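Local coordinates for protein orotate phosphoribosyltransferase (Aeropyrum pernix, PDB 2YZK) that probably catalyses the magnesium-dependent transfer of a ribosyl phosphate group from 5-phosphoribose 1-diphosphate to orotate, giving orotidine monophosphate in de novo pyrimidine synthesis, at residues G85-E90 with S98-D103. Sequence-based numbering, arbitrary orientation.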
loop_
_atom_site.group_PDB
_atom_site.type_symbol
_atom_site.label_atom_id
_atom_site.label_comp_id
_atom_site.label_asym_id
_atom_site.label_seq_id
_atom_site.Cartn_x
_atom_site.Cartn_y
_atom_site.Cartn_z
ATOM N N GLY A 85 -8.626 4.501 1.904
ATOM C CA GLY A 85 -9.164 3.366 2.623
ATOM C C GLY A 85 -8.748 2.158 1.814
ATOM O O GLY A 85 -8.293 2.302 0.675
ATOM N N TYR A 86 -8.866 0.969 2.390
ATOM C CA TYR A 86 -8.520 -0.236 1.651
ATOM C C TYR A 86 -9.101 -1.472 2.285
ATOM O O TYR A 86 -9.409 -1.500 3.483
ATOM C CB TYR A 86 -6.997 -0.374 1.478
ATOM C CG TYR A 86 -6.178 -0.538 2.741
ATOM C CD1 TYR A 86 -5.892 -1.803 3.252
ATOM C CD2 TYR A 86 -5.616 0.571 3.376
ATOM C CE1 TYR A 86 -5.053 -1.961 4.356
ATOM C CE2 TYR A 86 -4.780 0.424 4.481
ATOM C CZ TYR A 86 -4.500 -0.845 4.963
ATOM O OH TYR A 86 -3.645 -0.996 6.030
ATOM N N VAL A 87 -9.275 -2.490 1.456
ATOM C CA VAL A 87 -9.833 -3.751 1.905
ATOM C C VAL A 87 -8.869 -4.863 1.547
ATOM O O VAL A 87 -8.403 -4.948 0.412
ATOM C CB VAL A 87 -11.197 -4.005 1.232
ATOM C CG1 VAL A 87 -11.734 -5.381 1.621
ATOM C CG2 VAL A 87 -12.172 -2.925 1.643
ATOM N N ARG A 88 -8.570 -5.710 2.523
ATOM C CA ARG A 88 -7.658 -6.818 2.299
ATOM C C ARG A 88 -8.375 -8.154 2.370
ATOM O O ARG A 88 -9.338 -8.312 3.119
ATOM C CB ARG A 88 -6.533 -6.806 3.337
ATOM C CG ARG A 88 -6.980 -7.168 4.738
ATOM C CD ARG A 88 -5.811 -7.639 5.589
ATOM N NE ARG A 88 -4.911 -6.557 5.975
ATOM C CZ ARG A 88 -3.748 -6.745 6.594
ATOM N NH1 ARG A 88 -3.340 -7.972 6.892
ATOM N NH2 ARG A 88 -2.996 -5.708 6.930
ATOM N N PRO A 89 -7.925 -9.132 1.569
ATOM C CA PRO A 89 -8.550 -10.457 1.586
ATOM C C PRO A 89 -8.055 -11.176 2.843
ATOM O O PRO A 89 -6.874 -11.489 2.958
ATOM C CB PRO A 89 -8.034 -11.095 0.298
ATOM C CG PRO A 89 -6.666 -10.485 0.153
ATOM C CD PRO A 89 -6.917 -9.032 0.497
ATOM N N GLU A 90 -8.961 -11.416 3.786
ATOM C CA GLU A 90 -8.616 -12.073 5.045
ATOM C C GLU A 90 -8.677 -13.598 4.961
ATOM O O GLU A 90 -9.464 -14.155 4.201
ATOM C CB GLU A 90 -9.567 -11.602 6.152
ATOM C CG GLU A 90 -9.564 -10.099 6.416
ATOM C CD GLU A 90 -8.341 -9.632 7.186
ATOM O OE1 GLU A 90 -8.271 -8.430 7.522
ATOM O OE2 GLU A 90 -7.450 -10.463 7.460
ATOM N N SER A 98 -14.633 -8.387 8.292
ATOM C CA SER A 98 -14.063 -7.464 7.317
ATOM C C SER A 98 -14.250 -6.013 7.723
ATOM O O SER A 98 -15.136 -5.675 8.509
ATOM C CB SER A 98 -14.688 -7.694 5.942
ATOM O OG SER A 98 -14.343 -8.974 5.441
ATOM N N GLN A 99 -13.404 -5.146 7.186
ATOM C CA GLN A 99 -13.504 -3.735 7.499
ATOM C C GLN A 99 -12.799 -2.922 6.436
ATOM O O GLN A 99 -11.956 -3.437 5.707
ATOM C CB GLN A 99 -12.868 -3.451 8.859
ATOM C CG GLN A 99 -11.387 -3.768 8.908
ATOM C CD GLN A 99 -10.766 -3.428 10.249
ATOM O OE1 GLN A 99 -10.842 -2.287 10.708
ATOM N NE2 GLN A 99 -10.142 -4.415 10.881
ATOM N N VAL A 100 -13.174 -1.653 6.337
ATOM C CA VAL A 100 -12.541 -0.754 5.385
ATOM C C VAL A 100 -11.449 -0.061 6.197
ATOM O O VAL A 100 -11.705 0.896 6.932
ATOM C CB VAL A 100 -13.547 0.273 4.832
ATOM C CG1 VAL A 100 -12.874 1.175 3.798
ATOM C CG2 VAL A 100 -14.723 -0.458 4.204
ATOM N N GLU A 101 -10.232 -0.580 6.082
ATOM C CA GLU A 101 -9.099 -0.037 6.815
ATOM C C GLU A 101 -8.874 1.417 6.426
ATOM O O GLU A 101 -8.966 1.779 5.259
ATOM C CB GLU A 101 -7.859 -0.898 6.556
ATOM C CG GLU A 101 -8.041 -2.323 7.092
ATOM C CD GLU A 101 -6.862 -3.239 6.836
ATOM O OE1 GLU A 101 -5.778 -3.011 7.418
ATOM O OE2 GLU A 101 -7.024 -4.202 6.054
ATOM N N GLY A 102 -8.602 2.249 7.425
ATOM C CA GLY A 102 -8.408 3.665 7.175
ATOM C C GLY A 102 -9.640 4.431 7.636
ATOM O O GLY A 102 -9.558 5.598 8.018
ATOM N N ASP A 103 -10.786 3.754 7.594
ATOM C CA ASP A 103 -12.065 4.328 8.011
ATOM C C ASP A 103 -12.368 5.718 7.439
ATOM O O ASP A 103 -12.642 6.669 8.173
ATOM C CB ASP A 103 -12.139 4.358 9.544
ATOM C CG ASP A 103 -13.496 4.812 10.055
ATOM O OD1 ASP A 103 -14.522 4.341 9.520
ATOM O OD2 ASP A 103 -13.532 5.631 11.000
HETATM O O HOH W 1 -3.015 -3.306 6.919
HETATM O O HOH W 2 -9.508 -4.900 5.094
HETATM O O HOH W 3 -11.934 -8.226 3.966
HETATM O O HOH W 4 -10.975 -6.805 6.170
#
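E101 lays its CB over the middle of the Y86 ring, a CH-pi contact with CB 3.7 Å from the ring centroid. E101 CG is anti to the carbonyl carbon (chi1 -64°) and the chain runs on extended, bringing the carboxylate just beyond the ring's CE1 rim, with E101 CD 3.3 Å from Y86 CE1 and the planes 49° apart. OE2 receives R88 NE through its syn lone pair, a 3.2 Å salt bridge in which the oxygen sits 22° out of the guanidinium plane. OE1 forms another salt bridge with R32 of the second subunit and accepts a hydrogen bond from water 1, which lies in the plane of the Y86 ring, 2.6 Å from Y86 OH. Replacing Y86 with an alanine would probably open a gap beneath E101 CB and deprive water 1 of its phenolic partner. A second water ties E101 OE2 to R88 N and Q99 O.

Behind these side chains, a single antiparallel bridge pairs Y86 with E101: Y86 N donates to E101 O at 3.0 Å, and E101 N returns the bond to Y86 O at 2.9 Å. The loop thus flanks strand 84-87, within this chain an edge strand of the five-stranded parallel sheet of this type I phosphoribosyltransferase domain. V87 CG2 and V100 CG2 touch at 4.4 Å, and both valines pack on helix 120-131. The type II turn V100-D103 closes with D103 N on V100 O; at G102 a side chain would run into G85 CA and the carbonyl oxygen of E101. R88 is predicted to bind 5-phosphoribose 1-diphosphate, and the bond from its NE to E101 would probably restrict how the guanidinium turns.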